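Local coordinates for protein glutathionyl-hydroquinone reductase PcpF (Sphingobium chlorophenolicum, PDB 4FQU) that catalyses the glutathione-dependent reduction of glutathionyl-hydroquinones to hydroquinones, including chlorinated ones formed during pentachlorophenol degradation, at residues V24-Y30 / D113-R119; R44-G50 / M71-V77; N84-L89 / A102-V108. Numbering follows the deposited sequence.

Interaction 1. Residues V24-Y30 / D113-R119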
loop_
_atom_site.group_PDB
_atom_site.type_symbol
_atom_site.label_atom_id
_atom_site.label_comp_id
_atom_site.label_asym_id
_atom_site.label_seq_id
_atom_site.Cartn_x
_atom_site.Cartn_y
_atom_site.Cartn_z
ATOM N N VAL A 24 0.933 20.499 -26.723
ATOM C CA VAL A 24 1.653 19.227 -26.937
ATOM C C VAL A 24 0.733 17.966 -27.005
ATOM O O VAL A 24 0.018 17.643 -26.042
ATOM C CB VAL A 24 2.725 19.018 -25.850
ATOM C CG1 VAL A 24 3.186 17.593 -25.817
ATOM C CG2 VAL A 24 3.880 19.948 -26.066
ATOM N N ARG A 25 0.767 17.262 -28.144
ATOM C CA ARG A 25 -0.060 16.076 -28.374
ATOM C C ARG A 25 0.464 14.973 -27.483
ATOM O O ARG A 25 1.649 14.666 -27.538
ATOM C CB ARG A 25 -0.034 15.648 -29.865
ATOM C CG ARG A 25 -0.814 16.582 -30.829
ATOM C CD ARG A 25 -1.003 16.037 -32.252
ATOM N NE ARG A 25 -1.606 14.699 -32.241
ATOM C CZ ARG A 25 -1.209 13.655 -32.990
ATOM N NH1 ARG A 25 -0.188 13.788 -33.854
ATOM N NH2 ARG A 25 -1.844 12.465 -32.886
ATOM N N LYS A 26 -0.391 14.361 -26.672
ATOM C CA LYS A 26 0.081 13.364 -25.705
ATOM C C LYS A 26 -0.226 11.914 -26.107
ATOM O O LYS A 26 0.233 10.954 -25.503
ATOM C CB LYS A 26 -0.513 13.661 -24.323
ATOM C CG LYS A 26 -0.409 15.120 -23.876
ATOM C CD LYS A 26 0.869 15.412 -23.109
ATOM C CE LYS A 26 0.680 16.608 -22.200
ATOM N NZ LYS A 26 1.796 16.748 -21.212
ATOM N N GLU A 27 -1.030 11.759 -27.133
ATOM C CA GLU A 27 -1.408 10.441 -27.606
ATOM C C GLU A 27 -0.251 9.728 -28.314
ATOM O O GLU A 27 0.821 10.301 -28.532
ATOM C CB GLU A 27 -2.620 10.560 -28.551
ATOM C CG GLU A 27 -2.422 11.513 -29.719
ATOM C CD GLU A 27 -2.848 12.966 -29.441
ATOM O OE1 GLU A 27 -3.077 13.680 -30.443
ATOM O OE2 GLU A 27 -2.952 13.404 -28.262
ATOM N N SER A 28 -0.474 8.478 -28.698
ATOM C CA SER A 28 0.495 7.778 -29.523
ATOM C C SER A 28 0.472 8.367 -30.936
ATOM O O SER A 28 -0.534 8.274 -31.636
ATOM C CB SER A 28 0.145 6.300 -29.549
ATOM O OG SER A 28 -0.337 5.908 -28.288
ATOM N N GLN A 29 1.556 8.989 -31.367
ATOM C CA GLN A 29 1.487 9.647 -32.664
ATOM C C GLN A 29 1.883 8.819 -33.888
ATOM O O GLN A 29 2.073 9.387 -34.955
ATOM C CB GLN A 29 2.349 10.901 -32.667
ATOM C CG GLN A 29 2.051 11.899 -31.585
ATOM C CD GLN A 29 3.050 13.032 -31.614
ATOM O OE1 GLN A 29 3.568 13.434 -30.558
ATOM N NE2 GLN A 29 3.350 13.546 -32.827
ATOM N N TYR A 30 2.043 7.507 -33.760
ATOM C CA TYR A 30 2.553 6.710 -34.871
ATOM C C TYR A 30 1.634 5.533 -35.055
ATOM O O TYR A 30 1.802 4.524 -34.379
ATOM C CB TYR A 30 3.942 6.197 -34.543
ATOM C CG TYR A 30 4.971 7.283 -34.578
ATOM C CD1 TYR A 30 5.343 7.861 -35.767
ATOM C CD2 TYR A 30 5.574 7.743 -33.420
ATOM C CE1 TYR A 30 6.288 8.867 -35.805
ATOM C CE2 TYR A 30 6.523 8.780 -33.444
ATOM C CZ TYR A 30 6.878 9.338 -34.648
ATOM O OH TYR A 30 7.821 10.359 -34.723
ATOM N N ASP A 113 13.142 11.660 -36.141
ATOM C CA ASP A 113 12.486 12.960 -36.331
ATOM C C ASP A 113 13.039 13.965 -35.304
ATOM O O ASP A 113 12.635 13.974 -34.138
ATOM C CB ASP A 113 11.005 12.767 -36.102
ATOM C CG ASP A 113 10.205 14.054 -36.172
ATOM O OD1 ASP A 113 10.820 15.165 -36.201
ATOM O OD2 ASP A 113 8.937 13.914 -36.178
ATOM N N PRO A 114 13.981 14.806 -35.735
ATOM C CA PRO A 114 14.848 15.534 -34.822
ATOM C C PRO A 114 14.175 16.615 -34.017
ATOM O O PRO A 114 14.743 17.062 -32.998
ATOM C CB PRO A 114 15.864 16.136 -35.765
ATOM C CG PRO A 114 15.975 15.152 -36.807
ATOM C CD PRO A 114 14.534 14.859 -37.090
ATOM N N THR A 115 12.980 17.017 -34.425
ATOM C CA THR A 115 12.294 18.073 -33.699
ATOM C C THR A 115 11.078 17.553 -32.953
ATOM O O THR A 115 10.350 18.328 -32.354
ATOM C CB THR A 115 11.886 19.189 -34.654
ATOM O OG1 THR A 115 11.267 18.613 -35.820
ATOM C CG2 THR A 115 13.115 19.958 -35.061
ATOM N N TYR A 116 10.865 16.244 -33.003
ATOM C CA TYR A 116 9.712 15.596 -32.388
ATOM C C TYR A 116 9.215 16.235 -31.097
ATOM O O TYR A 116 9.963 16.427 -30.154
ATOM C CB TYR A 116 10.020 14.126 -32.131
ATOM C CG TYR A 116 8.918 13.375 -31.424
ATOM C CD1 TYR A 116 7.861 12.792 -32.132
ATOM C CD2 TYR A 116 8.925 13.225 -30.059
ATOM C CE1 TYR A 116 6.832 12.083 -31.485
ATOM C CE2 TYR A 116 7.899 12.510 -29.418
ATOM C CZ TYR A 116 6.863 11.948 -30.137
ATOM O OH TYR A 116 5.882 11.250 -29.478
ATOM N N THR A 117 7.927 16.546 -31.055
ATOM C CA THR A 117 7.305 16.987 -29.818
ATOM C C THR A 117 6.267 15.987 -29.383
ATOM O O THR A 117 5.258 15.840 -30.063
ATOM C CB THR A 117 6.544 18.289 -30.016
ATOM O OG1 THR A 117 7.323 19.197 -30.817
ATOM C CG2 THR A 117 6.186 18.873 -28.662
ATOM N N GLY A 118 6.485 15.316 -28.266
ATOM C CA GLY A 118 5.421 14.514 -27.707
ATOM C C GLY A 118 5.864 13.671 -26.558
ATOM O O GLY A 118 6.939 13.899 -26.001
ATOM N N ARG A 119 5.072 12.682 -26.168
ATOM C CA ARG A 119 5.614 11.847 -25.101
ATOM C C ARG A 119 6.577 10.815 -25.684
ATOM O O ARG A 119 6.629 10.623 -26.890
ATOM C CB ARG A 119 4.532 11.237 -24.238
ATOM C CG ARG A 119 3.266 12.038 -24.236
ATOM C CD ARG A 119 2.242 11.308 -23.433
ATOM N NE ARG A 119 2.829 11.005 -22.152
ATOM C CZ ARG A 119 2.623 9.879 -21.491
ATOM N NH1 ARG A 119 1.810 8.942 -22.013
ATOM N NH2 ARG A 119 3.239 9.718 -20.310
#

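Interaction 2. Residues R44-G50 / M71-V77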
loop_
_atom_site.group_PDB
_atom_site.type_symbol
_atom_site.label_atom_id
_atom_site.label_comp_id
_atom_site.label_asym_id
_atom_site.label_seq_id
_atom_site.Cartn_x
_atom_site.Cartn_y
_atom_site.Cartn_z
ATOM N N ARG A 44 12.691 -7.542 -40.343
ATOM C CA ARG A 44 12.462 -6.145 -40.742
ATOM C C ARG A 44 12.143 -5.252 -39.544
ATOM O O ARG A 44 12.653 -4.129 -39.462
ATOM C CB ARG A 44 11.400 -6.023 -41.833
ATOM C CG ARG A 44 10.838 -4.602 -42.000
ATOM C CD ARG A 44 11.307 -3.814 -43.258
ATOM N NE ARG A 44 10.256 -3.641 -44.275
ATOM C CZ ARG A 44 9.684 -2.489 -44.638
ATOM N NH1 ARG A 44 10.038 -1.334 -44.086
ATOM N NH2 ARG A 44 8.752 -2.506 -45.592
ATOM N N TYR A 45 11.345 -5.750 -38.601
ATOM C CA TYR A 45 10.879 -4.894 -37.498
ATOM C C TYR A 45 11.526 -5.178 -36.148
ATOM O O TYR A 45 11.911 -6.316 -35.882
ATOM C CB TYR A 45 9.353 -4.961 -37.387
ATOM C CG TYR A 45 8.695 -4.506 -38.654
ATOM C CD1 TYR A 45 8.659 -3.173 -38.968
ATOM C CD2 TYR A 45 8.182 -5.408 -39.566
ATOM C CE1 TYR A 45 8.100 -2.727 -40.139
ATOM C CE2 TYR A 45 7.623 -4.975 -40.755
ATOM C CZ TYR A 45 7.580 -3.622 -41.030
ATOM O OH TYR A 45 7.027 -3.120 -42.184
ATOM N N HIS A 46 11.647 -4.140 -35.311
ATOM C CA HIS A 46 12.367 -4.173 -34.020
ATOM C C HIS A 46 11.456 -3.639 -32.918
ATOM O O HIS A 46 10.859 -2.550 -33.090
ATOM C CB HIS A 46 13.597 -3.287 -34.103
ATOM C CG HIS A 46 14.495 -3.382 -32.915
ATOM N ND1 HIS A 46 15.356 -4.440 -32.707
ATOM C CD2 HIS A 46 14.691 -2.534 -31.878
ATOM C CE1 HIS A 46 16.036 -4.247 -31.592
ATOM N NE2 HIS A 46 15.653 -3.092 -31.072
ATOM N N LEU A 47 11.325 -4.394 -31.818
ATOM C CA LEU A 47 10.459 -4.023 -30.687
ATOM C C LEU A 47 11.249 -3.379 -29.572
ATOM O O LEU A 47 12.223 -3.953 -29.084
ATOM C CB LEU A 47 9.829 -5.253 -30.093
ATOM C CG LEU A 47 8.514 -5.171 -29.316
ATOM C CD1 LEU A 47 8.634 -5.812 -27.986
ATOM C CD2 LEU A 47 8.021 -3.761 -29.170
ATOM N N TYR A 48 10.851 -2.185 -29.162
ATOM C CA TYR A 48 11.410 -1.578 -27.965
ATOM C C TYR A 48 10.420 -1.827 -26.831
ATOM O O TYR A 48 9.227 -1.643 -27.026
ATOM C CB TYR A 48 11.545 -0.089 -28.180
ATOM C CG TYR A 48 12.740 0.277 -28.984
ATOM C CD1 TYR A 48 12.601 0.723 -30.304
ATOM C CD2 TYR A 48 14.026 0.210 -28.435
ATOM C CE1 TYR A 48 13.712 1.087 -31.068
ATOM C CE2 TYR A 48 15.157 0.578 -29.207
ATOM C CZ TYR A 48 14.979 1.008 -30.516
ATOM O OH TYR A 48 16.047 1.363 -31.287
ATOM N N ALA A 49 10.870 -2.270 -25.665
ATOM C CA ALA A 49 9.910 -2.584 -24.614
ATOM C C ALA A 49 10.588 -2.743 -23.256
ATOM O O ALA A 49 11.719 -2.333 -23.065
ATOM C CB ALA A 49 9.116 -3.830 -24.965
ATOM N N GLY A 50 9.896 -3.337 -22.297
ATOM C CA GLY A 50 10.474 -3.487 -20.986
ATOM C C GLY A 50 9.623 -4.354 -20.108
ATOM O O GLY A 50 8.554 -4.825 -20.486
ATOM N N MET A 71 11.842 -13.372 -35.366
ATOM C CA MET A 71 11.453 -12.572 -36.535
ATOM C C MET A 71 11.382 -11.101 -36.225
ATOM O O MET A 71 11.380 -10.251 -37.119
ATOM C CB MET A 71 10.073 -12.997 -37.007
ATOM C CG MET A 71 9.980 -14.403 -37.410
ATOM S SD MET A 71 8.521 -14.492 -38.362
ATOM C CE MET A 71 8.258 -16.222 -38.153
ATOM N N ILE A 72 11.252 -10.810 -34.941
ATOM C CA ILE A 72 11.146 -9.456 -34.427
ATOM C C ILE A 72 12.090 -9.271 -33.219
ATOM O O ILE A 72 11.811 -9.711 -32.116
ATOM C CB ILE A 72 9.709 -9.182 -34.005
ATOM C CG1 ILE A 72 8.819 -9.028 -35.214
ATOM C CG2 ILE A 72 9.605 -7.925 -33.174
ATOM C CD1 ILE A 72 7.367 -8.906 -34.815
ATOM N N SER A 73 13.219 -8.619 -33.433
ATOM C CA SER A 73 14.192 -8.431 -32.368
ATOM C C SER A 73 13.730 -7.438 -31.341
ATOM O O SER A 73 12.737 -6.762 -31.532
ATOM C CB SER A 73 15.513 -7.935 -32.942
ATOM O OG SER A 73 15.332 -7.031 -34.019
ATOM N N VAL A 74 14.512 -7.308 -30.279
ATOM C CA VAL A 74 14.111 -6.551 -29.119
ATOM C C VAL A 74 15.247 -5.791 -28.447
ATOM O O VAL A 74 16.413 -6.222 -28.421
ATOM C CB VAL A 74 13.585 -7.491 -28.067
ATOM C CG1 VAL A 74 13.201 -6.740 -26.870
ATOM C CG2 VAL A 74 12.397 -8.203 -28.584
ATOM N N SER A 75 14.889 -4.640 -27.901
ATOM C CA SER A 75 15.723 -3.992 -26.936
ATOM C C SER A 75 14.817 -3.751 -25.741
ATOM O O SER A 75 13.587 -3.540 -25.890
ATOM C CB SER A 75 16.243 -2.689 -27.472
ATOM O OG SER A 75 17.135 -2.870 -28.552
ATOM N N MET A 76 15.425 -3.805 -24.548
ATOM C CA MET A 76 14.701 -3.724 -23.269
ATOM C C MET A 76 15.315 -2.675 -22.315
ATOM O O MET A 76 16.487 -2.765 -21.981
ATOM C CB MET A 76 14.637 -5.104 -22.611
ATOM C CG MET A 76 13.926 -6.102 -23.453
ATOM S SD MET A 76 12.208 -6.373 -23.060
ATOM C CE MET A 76 11.640 -5.643 -24.516
ATOM N N VAL A 77 14.502 -1.707 -21.874
ATOM C CA VAL A 77 14.930 -0.577 -21.034
ATOM C C VAL A 77 15.054 -0.853 -19.542
ATOM O O VAL A 77 14.516 -1.831 -19.006
ATOM C CB VAL A 77 13.940 0.565 -21.134
ATOM C CG1 VAL A 77 13.718 0.939 -22.576
ATOM C CG2 VAL A 77 12.662 0.167 -20.502
#

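Interaction 3. Residues N84-L89 / A102-V108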
loop_
_atom_site.group_PDB
_atom_site.type_symbol
_atom_site.label_atom_id
_atom_site.label_comp_id
_atom_site.label_asym_id
_atom_site.label_seq_id
_atom_site.Cartn_x
_atom_site.Cartn_y
_atom_site.Cartn_z
ATOM N N ASN A 84 15.781 11.421 -17.276
ATOM C CA ASN A 84 15.752 11.203 -18.721
ATOM C C ASN A 84 14.657 10.229 -19.143
ATOM O O ASN A 84 14.522 9.875 -20.295
ATOM C CB ASN A 84 17.117 10.731 -19.236
ATOM C CG ASN A 84 18.271 11.666 -18.833
ATOM O OD1 ASN A 84 18.870 11.476 -17.780
ATOM N ND2 ASN A 84 18.597 12.657 -19.686
ATOM N N GLY A 85 13.835 9.795 -18.219
ATOM C CA GLY A 85 12.836 8.821 -18.601
ATOM C C GLY A 85 13.426 7.466 -18.930
ATOM O O GLY A 85 14.510 7.104 -18.472
ATOM N N TRP A 86 12.701 6.690 -19.712
ATOM C CA TRP A 86 13.150 5.346 -19.987
ATOM C C TRP A 86 14.517 5.419 -20.637
ATOM O O TRP A 86 14.700 6.164 -21.587
ATOM C CB TRP A 86 12.186 4.669 -20.938
ATOM C CG TRP A 86 10.797 4.388 -20.428
ATOM C CD1 TRP A 86 9.648 4.842 -20.960
ATOM C CD2 TRP A 86 10.422 3.531 -19.332
ATOM N NE1 TRP A 86 8.575 4.349 -20.252
ATOM C CE2 TRP A 86 9.030 3.538 -19.252
ATOM C CE3 TRP A 86 11.131 2.777 -18.404
ATOM C CZ2 TRP A 86 8.332 2.811 -18.303
ATOM C CZ3 TRP A 86 10.410 2.056 -17.433
ATOM C CH2 TRP A 86 9.040 2.088 -17.399
ATOM N N THR A 87 15.453 4.621 -20.132
ATOM C CA THR A 87 16.869 4.676 -20.485
ATOM C C THR A 87 17.336 3.257 -20.797
ATOM O O THR A 87 16.702 2.290 -20.396
ATOM C CB THR A 87 17.719 5.178 -19.298
ATOM O OG1 THR A 87 18.797 4.284 -19.101
ATOM C CG2 THR A 87 16.989 5.067 -18.012
ATOM N N PHE A 88 18.444 3.127 -21.514
ATOM C CA PHE A 88 19.077 1.833 -21.715
ATOM C C PHE A 88 20.373 1.709 -20.907
ATOM O O PHE A 88 21.302 1.036 -21.309
ATOM C CB PHE A 88 19.396 1.652 -23.190
ATOM C CG PHE A 88 18.192 1.686 -24.073
ATOM C CD1 PHE A 88 17.304 0.634 -24.084
ATOM C CD2 PHE A 88 17.942 2.765 -24.899
ATOM C CE1 PHE A 88 16.196 0.656 -24.878
ATOM C CE2 PHE A 88 16.827 2.789 -25.707
ATOM C CZ PHE A 88 15.954 1.725 -25.690
ATOM N N LEU A 89 20.465 2.394 -19.781
ATOM C CA LEU A 89 21.693 2.366 -19.003
ATOM C C LEU A 89 21.721 1.021 -18.366
ATOM O O LEU A 89 20.679 0.457 -18.077
ATOM C CB LEU A 89 21.699 3.437 -17.914
ATOM C CG LEU A 89 21.521 4.899 -18.361
ATOM C CD1 LEU A 89 21.339 5.809 -17.176
ATOM C CD2 LEU A 89 22.650 5.411 -19.256
ATOM N N ALA A 102 21.345 3.973 -28.418
ATOM C CA ALA A 102 20.861 5.111 -27.657
ATOM C C ALA A 102 21.072 4.869 -26.202
ATOM O O ALA A 102 20.943 3.736 -25.760
ATOM C CB ALA A 102 19.400 5.286 -27.915
ATOM N N ASP A 103 21.372 5.918 -25.445
ATOM C CA ASP A 103 21.440 5.782 -23.997
ATOM C C ASP A 103 20.023 5.906 -23.446
ATOM O O ASP A 103 19.625 5.195 -22.513
ATOM C CB ASP A 103 22.322 6.851 -23.356
ATOM C CG ASP A 103 23.762 6.829 -23.850
ATOM O OD1 ASP A 103 24.572 6.069 -23.280
ATOM O OD2 ASP A 103 24.094 7.612 -24.786
ATOM N N TYR A 104 19.257 6.808 -24.051
ATOM C CA TYR A 104 17.918 7.122 -23.591
ATOM C C TYR A 104 16.863 6.807 -24.641
ATOM O O TYR A 104 17.098 7.009 -25.834
ATOM C CB TYR A 104 17.862 8.595 -23.289
ATOM C CG TYR A 104 18.953 9.033 -22.378
ATOM C CD1 TYR A 104 19.098 8.447 -21.150
ATOM C CD2 TYR A 104 19.837 10.032 -22.740
ATOM C CE1 TYR A 104 20.095 8.836 -20.288
ATOM C CE2 TYR A 104 20.843 10.424 -21.894
ATOM C CZ TYR A 104 20.976 9.825 -20.649
ATOM O OH TYR A 104 21.969 10.185 -19.731
ATOM N N LEU A 105 15.693 6.331 -24.202
ATOM C CA LEU A 105 14.602 5.999 -25.127
ATOM C C LEU A 105 14.254 7.182 -25.969
ATOM O O LEU A 105 14.071 7.034 -27.154
ATOM C CB LEU A 105 13.362 5.473 -24.412
ATOM C CG LEU A 105 12.120 5.028 -25.210
ATOM C CD1 LEU A 105 12.367 3.816 -26.046
ATOM C CD2 LEU A 105 10.969 4.748 -24.229
ATOM N N TYR A 106 14.185 8.364 -25.358
ATOM C CA TYR A 106 13.934 9.600 -26.117
ATOM C C TYR A 106 14.819 9.735 -27.363
ATOM O O TYR A 106 14.355 10.205 -28.382
ATOM C CB TYR A 106 13.910 10.874 -25.237
ATOM C CG TYR A 106 15.221 11.492 -24.737
ATOM C CD1 TYR A 106 16.154 12.010 -25.605
ATOM C CD2 TYR A 106 15.481 11.607 -23.378
ATOM C CE1 TYR A 106 17.318 12.599 -25.145
ATOM C CE2 TYR A 106 16.650 12.173 -22.909
ATOM C CZ TYR A 106 17.557 12.667 -23.804
ATOM O OH TYR A 106 18.718 13.232 -23.356
ATOM N N GLN A 107 16.068 9.283 -27.310
ATOM C CA GLN A 107 16.917 9.284 -28.511
ATOM C C GLN A 107 16.429 8.380 -29.661
ATOM O O GLN A 107 16.942 8.512 -30.783
ATOM C CB GLN A 107 18.365 8.880 -28.190
ATOM C CG GLN A 107 19.174 9.869 -27.441
ATOM C CD GLN A 107 20.311 9.215 -26.741
ATOM O OE1 GLN A 107 20.137 8.212 -26.049
ATOM N NE2 GLN A 107 21.500 9.752 -26.928
ATOM N N VAL A 108 15.506 7.444 -29.398
ATOM C CA VAL A 108 14.961 6.622 -30.466
ATOM C C VAL A 108 13.992 7.482 -31.251
ATOM O O VAL A 108 14.062 7.546 -32.478
ATOM C CB VAL A 108 14.226 5.367 -29.967
ATOM C CG1 VAL A 108 13.633 4.596 -31.146
ATOM C CG2 VAL A 108 15.159 4.463 -29.198
#

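Interaction 1. Residues V24-Y30 / D113-R119
Two irregular loops meet here, and side chains do most of the joining. Tyr116 is central. Its chi1 is t, which carries the ring along its own segment, so that OH donates a hydrogen bond to Arg119 O at 2.8 Å. The loop 116-119 is thus bridged by its own tyrosine. Tyr30, with chi1 in m, lies against this ring: Tyr30 CE2 is 3.9 Å from Tyr116 CE1, and Tyr30 OH is 3.6 Å from Tyr116 CD1. Gln29 points its CA-to-CB bond toward the other segment and extends (m, then t) to end near Tyr116 and Gly118. Val24 uses its t rotamer to set CG2 3.6 Å from Thr117 CG2. Arg119 runs alongside Lys26, with Lys26 CB 3.7 Å from Arg119 CD. Arg25 turns back to its own segment and forms a salt bridge with Glu27, NE to OE1 at 2.5 Å. A type I turn from Asp113 to Tyr116 starts the second loop, closed by Tyr116 N to Asp113 O at 3.1 Å. Arg119 is a probable glutathione-binding residue by similarity, so the contact borders the expected glutathione site. Ser28 OG also bonds to Glu137, another residue assigned to that site by similarity. The loop 113-119 follows helix 106-112 and leads to strand 124-127. In the chain, loop 24-30 comes after strand 9-10 and before strand 45-49. Strand 3-4 joins both: Leu3 touches Val24, Lys26 and Arg119, while Leu4 packs on Tyr116 and pairs with the backbone of Gly118.

Interaction 2. Residues R44-G50 / M71-V77
His46 bridges two serines of the next strand. Its ND1 is hydrogen-bonded to Ser73 OG at 2.9 Å, and its NE2 donates to Ser75 OG, also at 2.9 Å. Ser75 OG is bonded to Pro96 O as well. Four backbone bonds form the ladder: Leu47 N to Ser73 O (2.8 Å), Ser75 N to Leu47 O (3.0 Å), Ala49 N to Ser75 O (3.0 Å) and Val77 N to Ala49 O (3.1 Å). The strands are parallel, with axes 4.6 Å apart at 23°. With helix 54-65 they form the beta-alpha-beta unit of the thioredoxin-like domain of glutathione transferases. Strand 73-76 lies at one edge of the mixed sheet. Leu47, Ala49, Val74 and Met76 share the sheet face that packs on helix 54-65 through Leu47, Ala49 and Val74. Leu47 CB lies 4.1 Å from Ile72 CG2 and 4.2 Å from Val74 CG2. On the face with His46, Tyr48 CD2 is 3.8 Å from Ser75 CB.

Interaction 3. Residues N84-L89 / A102-V108
The two segments run side by side through loop structure and are held by one backbone bridge, Thr87 with Tyr104, whose CA atoms are 4.1 Å apart. Two hydrogen bonds make it. Phe88 N donates to Asp103 O at 2.6 Å, and Leu105 N donates to Trp86 O at 2.8 Å. Gly85 has a positive phi of 69° with psi at -157°, where a side chain would jam against the preceding carbonyl. In the other segment Gln107 folds back so that OE1 accepts from Tyr104 N at 2.6 Å, just where the chain enters helix 106-112. Thr87 OG1, less surely placed, accepts from Leu89 N, fitting an ST turn. Phe88 is the main apolar anchor. Its CD2 is 4.2 Å from Ala102 CB, its CZ 4.2 Å from Leu105 CD1, and its CE2 4.2 Å from Val108 CG2. Asn84 CB sits over one face of the Tyr104 ring in a CH-pi contact, 3.9 Å from the centroid. Thr87 CB meets the edge of the same ring, 4.0 Å from Tyr104 CD1. Leu105 CD2 packs on Trp86 CB at 3.5 Å. The Trp86 indole stacks on the ring of His284. Leu105 and Val108 also reach strand 124-127 through Ile124 and Trp126. Trp86 is a glutathione-binding residue by similarity, and its side chain is about 5 Å at nearest from that of Cys53, the probable nucleophile. The bridge holds Trp86 O and so ties down the backbone beside the probable glutathione site of a thioredoxin-like GST domain.

Interaction 2 is the buried core of the three, with regular parallel strand pairing and a histidine-serine network. Interactions 1 and 3 are partly buried. Interaction 1 joins two irregular loops; interaction 3 joins a loop to the start of helix 106-112. Interaction 3 still has a short backbone bridge, whereas interaction 1 relies mainly on side-chain contacts. Interactions 2 and 3 touch: Tyr48 CE1 to Val108 CG1 (3.5 Å) joins the sheet to helix 106-112, and Val77 CG1 to Phe88 CE1 (3.4 Å) joins the strand end to the loop. Interaction 1 uses the loop leaving that helix but touches neither; its nearest atoms are about 6 Å from interaction 3 and about 10 Å from interaction 2.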